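Long-range contact in oxidoreductase (Listeria innocua, PDB 3E18), which binds NAD through a Rossmann-fold domain and is probably a dehydrogenase of the GFO/IDH/MocA family, its substrate not established: residues Q123-K135 with W177-V189. Numbering follows the deposited sequence.
With NAD (nicotinamide-adenine-dinucleotide), chain E; GOL (glycerol), chain G.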
loop_
_atom_site.group_PDB
_atom_site.type_symbol
_atom_site.label_atom_id
_atom_site.label_comp_id
_atom_site.label_asym_id
_atom_site.label_seq_id
_atom_site.Cartn_x
_atom_site.Cartn_y
_atom_site.Cartn_z
ATOM N N GLN A 123 11.054 -12.872 -20.882
ATOM C CA GLN A 123 10.177 -11.976 -20.135
ATOM C C GLN A 123 8.895 -11.729 -20.928
ATOM O O GLN A 123 8.646 -10.642 -21.410
ATOM C CB GLN A 123 10.929 -10.681 -19.745
ATOM C CG GLN A 123 12.192 -10.926 -18.866
ATOM C CD GLN A 123 11.919 -11.464 -17.452
ATOM O OE1 GLN A 123 10.778 -11.511 -16.973
ATOM N NE2 GLN A 123 12.979 -11.869 -16.782
ATOM N N ASN A 124 8.060 -12.771 -21.042
ATOM C CA ASN A 124 6.885 -12.729 -21.898
ATOM C C ASN A 124 5.809 -11.752 -21.413
ATOM O O ASN A 124 4.981 -11.303 -22.200
ATOM C CB ASN A 124 6.268 -14.140 -22.032
ATOM C CG ASN A 124 5.931 -14.759 -20.691
ATOM O OD1 ASN A 124 6.715 -14.680 -19.760
ATOM N ND2 ASN A 124 4.763 -15.404 -20.597
ATOM N N ARG A 125 5.823 -11.401 -20.127
ATOM C CA ARG A 125 4.753 -10.534 -19.596
ATOM C C ARG A 125 4.937 -9.049 -19.897
ATOM O O ARG A 125 4.074 -8.226 -19.572
ATOM C CB ARG A 125 4.462 -10.844 -18.125
ATOM C CG ARG A 125 3.846 -12.246 -17.980
ATOM C CD ARG A 125 3.071 -12.416 -16.699
ATOM N NE ARG A 125 2.374 -13.699 -16.650
ATOM C CZ ARG A 125 1.095 -13.902 -16.975
ATOM N NH1 ARG A 125 0.315 -12.904 -17.387
ATOM N NH2 ARG A 125 0.589 -15.119 -16.865
ATOM N N ARG A 126 6.043 -8.705 -20.555
ATOM C CA ARG A 126 6.201 -7.370 -21.129
ATOM C C ARG A 126 5.194 -7.136 -22.255
ATOM O O ARG A 126 4.883 -6.000 -22.576
ATOM C CB ARG A 126 7.602 -7.178 -21.678
ATOM C CG ARG A 126 8.665 -7.104 -20.639
ATOM C CD ARG A 126 9.965 -6.710 -21.288
ATOM N NE ARG A 126 11.074 -6.854 -20.364
ATOM C CZ ARG A 126 12.274 -6.319 -20.571
ATOM N NH1 ARG A 126 12.501 -5.656 -21.685
ATOM N NH2 ARG A 126 13.257 -6.494 -19.697
ATOM N N TRP A 127 4.665 -8.221 -22.817
ATOM C CA TRP A 127 3.654 -8.158 -23.871
ATOM C C TRP A 127 2.211 -8.223 -23.328
ATOM O O TRP A 127 1.257 -8.191 -24.102
ATOM C CB TRP A 127 3.900 -9.278 -24.900
ATOM C CG TRP A 127 5.042 -9.008 -25.878
ATOM C CD1 TRP A 127 4.926 -8.540 -27.159
ATOM C CD2 TRP A 127 6.450 -9.191 -25.647
ATOM N NE1 TRP A 127 6.168 -8.426 -27.745
ATOM C CE2 TRP A 127 7.122 -8.824 -26.845
ATOM C CE3 TRP A 127 7.211 -9.642 -24.553
ATOM C CZ2 TRP A 127 8.521 -8.876 -26.974
ATOM C CZ3 TRP A 127 8.618 -9.699 -24.685
ATOM C CH2 TRP A 127 9.252 -9.319 -25.892
ATOM N N ASP A 128 2.058 -8.317 -22.009
ATOM C CA ASP A 128 0.732 -8.375 -21.376
ATOM C C ASP A 128 -0.083 -7.122 -21.706
ATOM O O ASP A 128 0.422 -6.003 -21.611
ATOM C CB ASP A 128 0.853 -8.547 -19.859
ATOM C CG ASP A 128 0.923 -10.006 -19.420
ATOM O OD1 ASP A 128 0.996 -10.914 -20.280
ATOM O OD2 ASP A 128 0.901 -10.247 -18.188
ATOM N N GLU A 129 -1.325 -7.321 -22.132
ATOM C CA GLU A 129 -2.195 -6.228 -22.589
ATOM C C GLU A 129 -2.478 -5.167 -21.508
ATOM O O GLU A 129 -2.383 -3.959 -21.760
ATOM C CB GLU A 129 -3.516 -6.814 -23.115
ATOM C CG GLU A 129 -4.211 -5.919 -24.123
ATOM C CD GLU A 129 -5.411 -6.575 -24.810
ATOM O OE1 GLU A 129 -5.536 -7.826 -24.796
ATOM O OE2 GLU A 129 -6.238 -5.815 -25.363
ATOM N N ASP A 130 -2.777 -5.627 -20.294
ATOM C CA ASP A 130 -2.949 -4.726 -19.146
ATOM C C ASP A 130 -1.719 -3.841 -18.914
ATOM O O ASP A 130 -1.852 -2.644 -18.668
ATOM C CB ASP A 130 -3.261 -5.514 -17.884
ATOM C CG ASP A 130 -2.177 -6.507 -17.529
ATOM O OD1 ASP A 130 -1.893 -7.417 -18.340
ATOM O OD2 ASP A 130 -1.628 -6.392 -16.426
ATOM N N PHE A 131 -0.532 -4.433 -19.007
ATOM C CA PHE A 131 0.707 -3.679 -18.825
ATOM C C PHE A 131 0.919 -2.674 -19.957
ATOM O O PHE A 131 1.391 -1.559 -19.731
ATOM C CB PHE A 131 1.918 -4.636 -18.696
ATOM C CG PHE A 131 3.241 -3.936 -18.841
ATOM C CD1 PHE A 131 3.651 -3.010 -17.882
ATOM C CD2 PHE A 131 4.053 -4.177 -19.939
ATOM C CE1 PHE A 131 4.868 -2.308 -18.017
ATOM C CE2 PHE A 131 5.291 -3.478 -20.083
ATOM C CZ PHE A 131 5.684 -2.553 -19.115
ATOM N N LEU A 132 0.579 -3.072 -21.184
ATOM C CA LEU A 132 0.743 -2.190 -22.336
ATOM C C LEU A 132 -0.230 -0.997 -22.327
ATOM O O LEU A 132 0.113 0.087 -22.826
ATOM C CB LEU A 132 0.689 -2.976 -23.653
ATOM C CG LEU A 132 1.881 -3.933 -23.885
ATOM C CD1 LEU A 132 1.710 -4.725 -25.177
ATOM C CD2 LEU A 132 3.230 -3.205 -23.879
ATOM N N ILE A 133 -1.403 -1.186 -21.721
ATOM C CA ILE A 133 -2.307 -0.054 -21.386
ATOM C C ILE A 133 -1.615 0.956 -20.458
ATOM O O ILE A 133 -1.636 2.153 -20.732
ATOM C CB ILE A 133 -3.646 -0.539 -20.795
ATOM C CG1 ILE A 133 -4.450 -1.286 -21.861
ATOM C CG2 ILE A 133 -4.485 0.627 -20.253
ATOM C CD1 ILE A 133 -5.631 -2.053 -21.315
ATOM N N ILE A 134 -0.970 0.471 -19.392
ATOM C CA ILE A 134 -0.218 1.349 -18.480
ATOM C C ILE A 134 0.948 2.051 -19.195
ATOM O O ILE A 134 1.231 3.243 -18.960
ATOM C CB ILE A 134 0.303 0.558 -17.223
ATOM C CG1 ILE A 134 -0.862 -0.159 -16.508
ATOM C CG2 ILE A 134 1.011 1.468 -16.244
ATOM C CD1 ILE A 134 -1.928 0.785 -15.931
ATOM N N LYS A 135 1.624 1.303 -20.064
ATOM C CA LYS A 135 2.717 1.840 -20.870
ATOM C C LYS A 135 2.200 2.930 -21.800
ATOM O O LYS A 135 2.824 3.970 -21.945
ATOM C CB LYS A 135 3.385 0.718 -21.672
ATOM C CG LYS A 135 4.634 1.140 -22.422
ATOM C CD LYS A 135 5.390 -0.095 -22.886
ATOM C CE LYS A 135 6.836 0.234 -23.220
ATOM N NZ LYS A 135 6.928 0.873 -24.557
ATOM N N TRP A 177 6.234 -14.769 -9.480
ATOM C CA TRP A 177 5.485 -13.661 -10.049
ATOM C C TRP A 177 6.235 -12.342 -9.918
ATOM O O TRP A 177 6.128 -11.464 -10.773
ATOM C CB TRP A 177 4.128 -13.557 -9.374
ATOM C CG TRP A 177 3.029 -14.167 -10.156
ATOM C CD1 TRP A 177 2.381 -15.342 -9.886
ATOM C CD2 TRP A 177 2.435 -13.645 -11.351
ATOM N NE1 TRP A 177 1.419 -15.582 -10.838
ATOM C CE2 TRP A 177 1.428 -14.555 -11.748
ATOM C CE3 TRP A 177 2.648 -12.490 -12.119
ATOM C CZ2 TRP A 177 0.641 -14.349 -12.884
ATOM C CZ3 TRP A 177 1.852 -12.284 -13.244
ATOM C CH2 TRP A 177 0.868 -13.212 -13.614
ATOM N N GLY A 178 6.988 -12.202 -8.840
ATOM C CA GLY A 178 7.712 -10.958 -8.579
ATOM C C GLY A 178 8.599 -10.546 -9.723
ATOM O O GLY A 178 8.608 -9.380 -10.104
ATOM N N VAL A 179 9.339 -11.501 -10.289
ATOM C CA VAL A 179 10.215 -11.209 -11.416
ATOM C C VAL A 179 9.442 -10.616 -12.607
ATOM O O VAL A 179 9.908 -9.669 -13.200
ATOM C CB VAL A 179 11.104 -12.438 -11.813
ATOM C CG1 VAL A 179 10.261 -13.615 -12.127
ATOM C CG2 VAL A 179 12.018 -12.128 -12.986
ATOM N N HIS A 180 8.258 -11.139 -12.927
ATOM C CA HIS A 180 7.420 -10.533 -13.983
ATOM C C HIS A 180 7.044 -9.089 -13.674
ATOM O O HIS A 180 7.151 -8.215 -14.539
ATOM C CB HIS A 180 6.103 -11.277 -14.119
ATOM C CG HIS A 180 6.208 -12.578 -14.830
ATOM N ND1 HIS A 180 6.899 -12.727 -16.014
ATOM C CD2 HIS A 180 5.654 -13.784 -14.555
ATOM C CE1 HIS A 180 6.778 -13.975 -16.427
ATOM N NE2 HIS A 180 6.027 -14.636 -15.562
ATOM N N LEU A 181 6.595 -8.841 -12.443
ATOM C CA LEU A 181 6.067 -7.519 -12.095
ATOM C C LEU A 181 7.180 -6.505 -11.971
ATOM O O LEU A 181 7.019 -5.343 -12.347
ATOM C CB LEU A 181 5.270 -7.574 -10.802
ATOM C CG LEU A 181 4.099 -8.559 -10.793
ATOM C CD1 LEU A 181 3.362 -8.392 -9.500
ATOM C CD2 LEU A 181 3.179 -8.256 -11.956
ATOM N N LEU A 182 8.320 -6.949 -11.458
ATOM C CA LEU A 182 9.457 -6.042 -11.268
ATOM C C LEU A 182 10.123 -5.715 -12.599
ATOM O O LEU A 182 10.682 -4.609 -12.796
ATOM C CB LEU A 182 10.480 -6.673 -10.328
ATOM C CG LEU A 182 10.038 -6.898 -8.876
ATOM C CD1 LEU A 182 11.016 -7.808 -8.197
ATOM C CD2 LEU A 182 9.834 -5.606 -8.086
ATOM N N ASP A 183 10.101 -6.702 -13.491
ATOM C CA ASP A 183 10.634 -6.533 -14.846
ATOM C C ASP A 183 9.793 -5.549 -15.666
ATOM O O ASP A 183 10.349 -4.645 -16.309
ATOM C CB ASP A 183 10.771 -7.876 -15.561
ATOM C CG ASP A 183 11.244 -7.716 -16.979
ATOM O OD1 ASP A 183 12.427 -7.344 -17.190
ATOM O OD2 ASP A 183 10.405 -7.913 -17.873
ATOM N N GLN A 184 8.467 -5.711 -15.614
ATOM C CA GLN A 184 7.520 -4.701 -16.142
ATOM C C GLN A 184 7.867 -3.304 -15.653
ATOM O O GLN A 184 8.022 -2.375 -16.445
ATOM C CB GLN A 184 6.096 -5.030 -15.715
ATOM C CG GLN A 184 5.419 -6.095 -16.602
ATOM C CD GLN A 184 4.027 -6.485 -16.115
ATOM O OE1 GLN A 184 3.572 -6.068 -15.049
ATOM N NE2 GLN A 184 3.343 -7.283 -16.912
ATOM N N LEU A 185 8.033 -3.168 -14.345
ATOM C CA LEU A 185 8.270 -1.848 -13.742
ATOM C C LEU A 185 9.574 -1.209 -14.191
ATOM O O LEU A 185 9.636 0.004 -14.484
ATOM C CB LEU A 185 8.274 -1.984 -12.211
ATOM C CG LEU A 185 8.588 -0.736 -11.378
ATOM C CD1 LEU A 185 7.469 0.304 -11.465
ATOM C CD2 LEU A 185 8.845 -1.148 -9.940
ATOM N N LEU A 186 10.629 -2.012 -14.209
ATOM C CA LEU A 186 11.965 -1.510 -14.560
ATOM C C LEU A 186 12.106 -1.277 -16.073
ATOM O O LEU A 186 12.864 -0.405 -16.534
ATOM C CB LEU A 186 13.035 -2.463 -14.015
ATOM C CG LEU A 186 13.800 -2.001 -12.763
ATOM C CD1 LEU A 186 12.880 -1.460 -11.678
ATOM C CD2 LEU A 186 14.713 -3.092 -12.207
ATOM N N PHE A 187 11.369 -2.070 -16.842
ATOM C CA PHE A 187 11.215 -1.834 -18.279
ATOM C C PHE A 187 10.486 -0.502 -18.549
ATOM O O PHE A 187 10.872 0.241 -19.456
ATOM C CB PHE A 187 10.482 -3.028 -18.925
ATOM C CG PHE A 187 10.235 -2.885 -20.411
ATOM C CD1 PHE A 187 11.268 -2.520 -21.280
ATOM C CD2 PHE A 187 8.971 -3.159 -20.939
ATOM C CE1 PHE A 187 11.038 -2.405 -22.657
ATOM C CE2 PHE A 187 8.723 -3.042 -22.317
ATOM C CZ PHE A 187 9.766 -2.669 -23.173
ATOM N N LEU A 188 9.452 -0.194 -17.761
ATOM C CA LEU A 188 8.681 1.044 -17.945
ATOM C C LEU A 188 9.439 2.311 -17.530
ATOM O O LEU A 188 9.495 3.285 -18.283
ATOM C CB LEU A 188 7.354 0.972 -17.189
ATOM C CG LEU A 188 6.346 2.089 -17.467
ATOM C CD1 LEU A 188 5.966 2.159 -18.951
ATOM C CD2 LEU A 188 5.108 1.920 -16.603
ATOM N N VAL A 189 10.013 2.286 -16.328
ATOM C CA VAL A 189 10.599 3.479 -15.718
ATOM C C VAL A 189 12.049 3.607 -16.163
ATOM O O VAL A 189 12.814 2.656 -16.051
ATOM C CB VAL A 189 10.482 3.408 -14.172
ATOM C CG1 VAL A 189 11.056 4.671 -13.517
ATOM C CG2 VAL A 189 9.018 3.213 -13.757
HETATM P PA NAD E . 7.728 -28.091 -14.318
HETATM O O1A NAD E . 6.318 -28.199 -14.754
HETATM O O2A NAD E . 8.015 -28.754 -13.033
HETATM O O5B NAD E . 8.702 -28.644 -15.468
HETATM C C5B NAD E . 10.109 -28.628 -15.380
HETATM C C4B NAD E . 10.626 -29.782 -16.233
HETATM O O4B NAD E . 12.040 -29.763 -16.306
HETATM C C3B NAD E . 10.226 -31.128 -15.633
HETATM O O3B NAD E . 9.582 -31.896 -16.622
HETATM C C2B NAD E . 11.545 -31.754 -15.230
HETATM O O2B NAD E . 11.547 -33.157 -15.364
HETATM C C1B NAD E . 12.527 -31.082 -16.172
HETATM N N9A NAD E . 13.906 -31.053 -15.662
HETATM C C8A NAD E . 14.320 -30.885 -14.362
HETATM N N7A NAD E . 15.674 -30.908 -14.336
HETATM C C5A NAD E . 16.122 -31.093 -15.600
HETATM C C6A NAD E . 17.400 -31.204 -16.136
HETATM N N6A NAD E . 18.457 -30.946 -15.366
HETATM N N1A NAD E . 17.551 -31.398 -17.501
HETATM C C2A NAD E . 16.448 -31.486 -18.327
HETATM N N3A NAD E . 15.183 -31.378 -17.786
HETATM C C4A NAD E . 15.022 -31.186 -16.445
HETATM O O3 NAD E . 8.127 -26.523 -14.222
HETATM P PN NAD E . 7.420 -25.350 -15.038
HETATM O O1N NAD E . 6.273 -24.817 -14.254
HETATM O O2N NAD E . 7.244 -25.729 -16.458
HETATM O O5D NAD E . 8.566 -24.186 -14.965
HETATM C C5D NAD E . 9.861 -24.350 -15.502
HETATM C C4D NAD E . 10.520 -22.966 -15.699
HETATM O O4D NAD E . 9.645 -22.114 -16.415
HETATM C C3D NAD E . 10.811 -22.248 -14.392
HETATM O O3D NAD E . 11.988 -21.467 -14.540
HETATM C C2D NAD E . 9.647 -21.298 -14.202
HETATM O O2D NAD E . 10.065 -20.146 -13.507
HETATM C C1D NAD E . 9.284 -20.970 -15.643
HETATM N N1N NAD E . 7.872 -20.569 -15.880
HETATM C C2N NAD E . 7.671 -19.368 -16.498
HETATM C C3N NAD E . 6.396 -18.891 -16.779
HETATM C C7N NAD E . 6.257 -17.687 -17.660
HETATM O O7N NAD E . 5.001 -17.075 -17.783
HETATM N N7N NAD E . 7.316 -17.217 -18.326
HETATM C C4N NAD E . 5.284 -19.679 -16.449
HETATM C C5N NAD E . 5.487 -20.916 -15.831
HETATM C C6N NAD E . 6.789 -21.355 -15.559
HETATM C C1 GOL G . 2.648 -17.122 -14.616
HETATM O O1 GOL G . 3.355 -16.456 -15.645
HETATM C C2 GOL G . 3.579 -17.627 -13.510
HETATM O O2 GOL G . 4.940 -17.344 -13.797
HETATM C C3 GOL G . 3.339 -19.129 -13.346
HETATM O O3 GOL G . 4.227 -19.719 -12.417
HETATM O O HOH W 1 7.854 -11.270 -17.911
HETATM O O HOH W 2 0.658 -8.205 -16.521
#
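Arg126 grips Asp183 side-on where the chain leaving the last strand of the Rossmann sheet, 119-122, packs on helix 173-188 of the GFO/IDH/MocA C-terminal domain. Arg126 NE donates to Asp183 OD2 and Arg126 NH2 to Asp183 OD1, both at 2.8 Å and each into a syn lone pair, with the guanidinium and carboxylate planes only 26° apart. The same guanidinium lies off-centre on the Phe187 ring, giving a cation-pi contact with Arg126 CZ 4.4 Å from the ring centroid, and Glu327 takes NH1, so the buried charge has two acidic partners and an aromatic cover.

One turn before Asp183 on the helix, His180 lies under Arg125, whose CD is 3.6 Å from the ring centroid. With the Arg125 chain extended from CG to NE, Trp177 CH2 sits over the centre of one guanidinium face, 3.4 Å above its plane, the two planes 37° apart, while NE donates to a glycerol oxygen. Asn124 pairs with the nicotinamide amide of NAD, receiving a bond from N7N at OD1 and giving a longer one from ND2 to O7N; the glycerol, probably from the crystallisation liquor, lies between this end of the cofactor and Trp177.

Farther along, the methylenes of Gln184 lie on one face of Phe131, Gln184 CG 3.8 Å from its centroid, and Leu188 reaches Ile134 and Lys135, extending the apolar packing to helix 129-140.

A second shell fixes these groups. Asp128 OD2 accepts from Arg125 NH1, lying close to the guanidinium plane and using its syn lone pair, and a water joins Gln123 OE1, the backbone N of Arg125 and His180 ND1. Another water links Asp128, Asp130 and Gln184 NE2, helping to position a direct bond: Gln184 NE2 donates to Arg125 O at 2.9 Å, approaching from the face of the carbonyl opposite Asp128 N.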